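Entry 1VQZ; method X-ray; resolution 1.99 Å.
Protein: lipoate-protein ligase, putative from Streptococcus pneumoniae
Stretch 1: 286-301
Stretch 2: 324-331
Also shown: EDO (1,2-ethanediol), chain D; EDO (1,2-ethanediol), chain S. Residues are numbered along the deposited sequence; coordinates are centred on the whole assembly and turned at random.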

# COMPACT_ATOMS: atom_id res chain seq x y z
N LYS A 286 15.66 5.09 12.50
CA LYS A 286 14.80 4.99 11.31
C LYS A 286 14.61 3.52 10.98
O LYS A 286 15.54 2.70 11.08
CB LYS A 286 15.41 5.75 10.11
CG LYS A 286 14.36 5.99 9.00
CD LYS A 286 14.74 6.89 7.93
CE LYS A 286 13.56 7.16 7.00
NZ LYS A 286 12.61 8.24 7.46
N ILE A 287 13.36 3.16 10.67
CA ILE A 287 12.96 1.79 10.48
C ILE A 287 12.42 1.61 9.08
O ILE A 287 11.51 2.36 8.64
CB ILE A 287 11.93 1.39 11.52
CG1 ILE A 287 12.51 1.59 12.95
CG2 ILE A 287 11.44 -0.06 11.33
CD1 ILE A 287 11.48 1.49 14.04
N TYR A 288 12.99 0.63 8.38
CA TYR A 288 12.57 0.25 7.04
C TYR A 288 12.05 -1.18 7.05
O TYR A 288 12.33 -1.95 7.97
CB TYR A 288 13.74 0.27 6.07
CG TYR A 288 14.31 1.62 5.78
CD1 TYR A 288 15.13 2.25 6.70
CD2 TYR A 288 14.09 2.25 4.57
CE1 TYR A 288 15.68 3.48 6.46
CE2 TYR A 288 14.63 3.52 4.31
CZ TYR A 288 15.45 4.11 5.27
OH TYR A 288 16.03 5.35 5.08
N GLY A 289 11.31 -1.53 6.00
CA GLY A 289 10.85 -2.90 5.86
C GLY A 289 9.64 -3.04 4.98
O GLY A 289 9.13 -2.03 4.39
N ASP A 290 9.19 -4.28 4.86
CA ASP A 290 7.97 -4.61 4.10
C ASP A 290 6.83 -5.12 4.99
O ASP A 290 5.85 -5.66 4.48
CB ASP A 290 8.25 -5.59 2.96
CG ASP A 290 8.90 -6.92 3.43
OD1 ASP A 290 8.92 -7.23 4.62
OD2 ASP A 290 9.44 -7.64 2.59
N PHE A 291 7.00 -4.96 6.30
CA PHE A 291 5.91 -5.13 7.27
C PHE A 291 4.74 -4.20 6.89
O PHE A 291 4.88 -3.21 6.17
CB PHE A 291 6.37 -4.78 8.70
CG PHE A 291 6.98 -3.39 8.83
CD1 PHE A 291 6.18 -2.28 9.09
CD2 PHE A 291 8.33 -3.21 8.68
CE1 PHE A 291 6.71 -1.00 9.20
CE2 PHE A 291 8.89 -1.91 8.83
CZ PHE A 291 8.07 -0.81 9.04
N PHE A 292 3.56 -4.57 7.33
CA PHE A 292 2.40 -3.73 7.11
C PHE A 292 1.89 -3.19 8.42
O PHE A 292 1.71 -3.93 9.35
CB PHE A 292 1.27 -4.52 6.46
CG PHE A 292 0.05 -3.71 6.33
CD1 PHE A 292 -0.06 -2.76 5.30
CD2 PHE A 292 -0.95 -3.77 7.30
CE1 PHE A 292 -1.16 -1.94 5.22
CE2 PHE A 292 -2.08 -2.94 7.21
CZ PHE A 292 -2.16 -2.02 6.17
N GLY A 293 1.60 -1.89 8.44
CA GLY A 293 0.89 -1.26 9.51
C GLY A 293 -0.00 -0.21 8.89
O GLY A 293 0.33 0.42 7.85
N ILE A 294 -1.14 -0.01 9.51
CA ILE A 294 -2.15 0.96 9.00
C ILE A 294 -1.65 2.40 9.12
O ILE A 294 -2.02 3.25 8.32
CB ILE A 294 -3.50 0.82 9.75
CG1 ILE A 294 -4.20 -0.47 9.37
CG2 ILE A 294 -4.43 1.95 9.38
CD1 ILE A 294 -5.23 -0.89 10.41
N GLU A 295 -0.86 2.67 10.15
CA GLU A 295 -0.23 3.97 10.44
C GLU A 295 1.26 3.90 10.29
O GLU A 295 1.86 2.86 10.51
CB GLU A 295 -0.53 4.46 11.86
CG GLU A 295 -1.98 4.56 12.13
CD GLU A 295 -2.32 5.39 13.35
OE1 GLU A 295 -2.00 6.58 13.37
OE2 GLU A 295 -2.97 4.86 14.24
N ASP A 296 1.82 5.04 9.90
CA ASP A 296 3.25 5.29 9.67
C ASP A 296 4.13 4.92 10.90
O ASP A 296 3.82 5.30 12.03
CB ASP A 296 3.44 6.76 9.35
CG ASP A 296 4.73 7.05 8.62
OD1 ASP A 296 5.80 6.87 9.20
OD2 ASP A 296 4.64 7.51 7.46
N VAL A 297 5.19 4.19 10.63
CA VAL A 297 6.16 3.73 11.63
C VAL A 297 6.91 4.89 12.33
O VAL A 297 7.53 4.68 13.37
CB VAL A 297 7.14 2.63 11.04
CG1 VAL A 297 8.28 3.24 10.29
CG2 VAL A 297 7.68 1.74 12.11
N ALA A 298 6.77 6.11 11.83
CA ALA A 298 7.37 7.29 12.48
C ALA A 298 7.00 7.41 13.95
O ALA A 298 7.85 7.81 14.75
CB ALA A 298 6.97 8.58 11.76
N ALA A 299 5.75 7.07 14.29
CA ALA A 299 5.29 7.05 15.68
C ALA A 299 6.08 6.11 16.59
O ALA A 299 6.29 6.42 17.75
CB ALA A 299 3.81 6.70 15.74
N VAL A 300 6.54 4.99 16.07
CA VAL A 300 7.38 4.08 16.84
C VAL A 300 8.81 4.65 17.01
O VAL A 300 9.38 4.67 18.13
CB VAL A 300 7.39 2.69 16.19
CG1 VAL A 300 8.25 1.72 16.96
CG2 VAL A 300 5.95 2.16 16.04
N GLU A 301 9.39 5.13 15.91
CA GLU A 301 10.64 5.90 15.95
C GLU A 301 10.52 6.96 17.04
O GLU A 301 11.44 7.11 17.83
CB GLU A 301 10.92 6.57 14.59
CG GLU A 301 11.19 5.56 13.47
CD GLU A 301 11.10 6.14 12.06
OE1 GLU A 301 10.77 7.34 11.90
OE2 GLU A 301 11.32 5.38 11.10
N THR A 324 0.08 -3.03 17.08
CA THR A 324 -0.67 -3.60 15.96
C THR A 324 -1.02 -2.56 14.91
O THR A 324 -1.31 -2.92 13.74
CB THR A 324 -1.95 -4.34 16.42
OG1 THR A 324 -2.93 -3.43 16.96
CG2 THR A 324 -1.54 -5.35 17.47
N ARG A 325 -0.93 -1.27 15.27
CA ARG A 325 -1.18 -0.21 14.30
C ARG A 325 -0.01 -0.07 13.37
O ARG A 325 -0.18 0.50 12.31
CB ARG A 325 -1.43 1.13 14.99
CG ARG A 325 -2.62 1.13 15.96
CD ARG A 325 -3.92 1.01 15.19
NE ARG A 325 -4.29 2.26 14.52
CZ ARG A 325 -5.35 2.42 13.74
NH1 ARG A 325 -6.20 1.42 13.50
NH2 ARG A 325 -5.60 3.61 13.21
N TYR A 326 1.15 -0.58 13.78
CA TYR A 326 2.44 -0.31 13.07
C TYR A 326 3.07 -1.53 12.41
O TYR A 326 3.69 -1.41 11.32
CB TYR A 326 3.42 0.35 14.05
CG TYR A 326 2.81 1.58 14.66
CD1 TYR A 326 2.60 2.73 13.89
CD2 TYR A 326 2.36 1.58 15.98
CE1 TYR A 326 2.01 3.85 14.43
CE2 TYR A 326 1.77 2.69 16.55
CZ TYR A 326 1.57 3.81 15.77
OH TYR A 326 0.94 4.88 16.31
N PHE A 327 2.99 -2.67 13.10
CA PHE A 327 3.58 -3.93 12.61
C PHE A 327 2.58 -5.05 12.76
O PHE A 327 2.52 -5.69 13.79
CB PHE A 327 4.89 -4.29 13.33
CG PHE A 327 5.92 -3.18 13.40
CD1 PHE A 327 5.96 -2.32 14.50
CD2 PHE A 327 6.91 -3.06 12.46
CE1 PHE A 327 6.94 -1.31 14.60
CE2 PHE A 327 7.86 -2.09 12.55
CZ PHE A 327 7.87 -1.19 13.62
N ALA A 328 1.76 -5.27 11.75
CA ALA A 328 0.76 -6.35 11.83
C ALA A 328 1.47 -7.72 11.83
O ALA A 328 2.35 -8.00 11.00
CB ALA A 328 -0.26 -6.25 10.67
N GLY A 329 1.13 -8.53 12.83
CA GLY A 329 1.67 -9.87 13.00
C GLY A 329 3.04 -10.00 13.61
O GLY A 329 3.59 -11.12 13.67
N ILE A 330 3.60 -8.90 14.07
CA ILE A 330 4.92 -8.90 14.71
C ILE A 330 4.79 -8.30 16.10
O ILE A 330 4.16 -7.25 16.27
CB ILE A 330 5.95 -8.10 13.87
CG1 ILE A 330 5.87 -8.52 12.40
CG2 ILE A 330 7.40 -8.30 14.43
CD1 ILE A 330 6.81 -7.74 11.47
N SER A 331 5.38 -8.99 17.08
CA SER A 331 5.25 -8.65 18.50
C SER A 331 6.20 -7.55 18.93
O SER A 331 7.21 -7.25 18.24
CB SER A 331 5.43 -9.89 19.38
OG SER A 331 6.77 -10.32 19.49
C1 EDO D . 11.63 4.12 5.61
O1 EDO D . 10.77 4.17 6.71
C2 EDO D . 11.23 5.10 4.52
O2 EDO D . 11.37 6.40 5.01
C1 EDO S . 8.59 7.73 6.74
O1 EDO S . 8.20 7.56 8.16
C2 EDO S . 8.09 6.70 5.69
O2 EDO S . 7.83 7.13 4.32
O HOH W 1 3.28 -7.05 8.93
O HOH W 2 -1.94 -2.15 11.30
O HOH W 3 3.96 0.92 9.80
O HOH W 4 0.34 6.77 14.75
O HOH W 5 -1.95 4.85 16.89

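Stretch 1 begins in a strand, passes through a loop that includes Phe 291 to Glu 295, and continues into a helix; stretch 2 has no regular helix or strand. The nearest pair of CA atoms across the stretches is Gly 293 and Tyr 326, 4.0 Å apart. Direct backbone hydrogen bonds flank this point: Ala 328 N donates to Phe 292 O (2.7 Å), and Glu 295 N to Arg 325 O (3.1 Å). Glycine suits this close approach, since an ideal CB on Gly 293 would sit 2.1 Å from Tyr 326 O; instead its CA approaches that oxygen at 3.3 Å in a CA-H...O contact. Waters fill in where the chains do not pair directly: one accepts from Phe 292 N and donates to Ala 328 O, and another donates to both Glu 295 O and Tyr 326 O.

The side chains divide into a polar and an apolar region. Arg 325 meets Glu 295 OE2 with the edge of its guanidinium, NE and NH2 both donating to OE2 (2.9 and 3.1 Å) in a salt bridge, while Ile 294 CG2 covers one face of the planar group. Tyr 326 spans both chemistries. Val 300 CG2 lies over its ring face, 3.9 Å from the ring centroid, in a CH-pi contact, while the Tyr 326 OH is linked through two waters to the Glu 295 carboxylate, to which both waters donate.

Phe 327 anchors the apolar region. Its CA-to-CB bond points away from stretch 1, yet the ring reaches back among Phe 291, Val 297, Val 300 and Ile 287. Val 297 CG2 comes within 3.3 Å of Phe 327 CZ, and the Phe 291 ring meets Phe 327 obliquely, planes at 49°. A type II turn runs from Phe 327 to Ile 330, with Gly 329 at positive phi; at its last residue, Ile 330 CD1 lies 4.1 Å from Phe 291 CB.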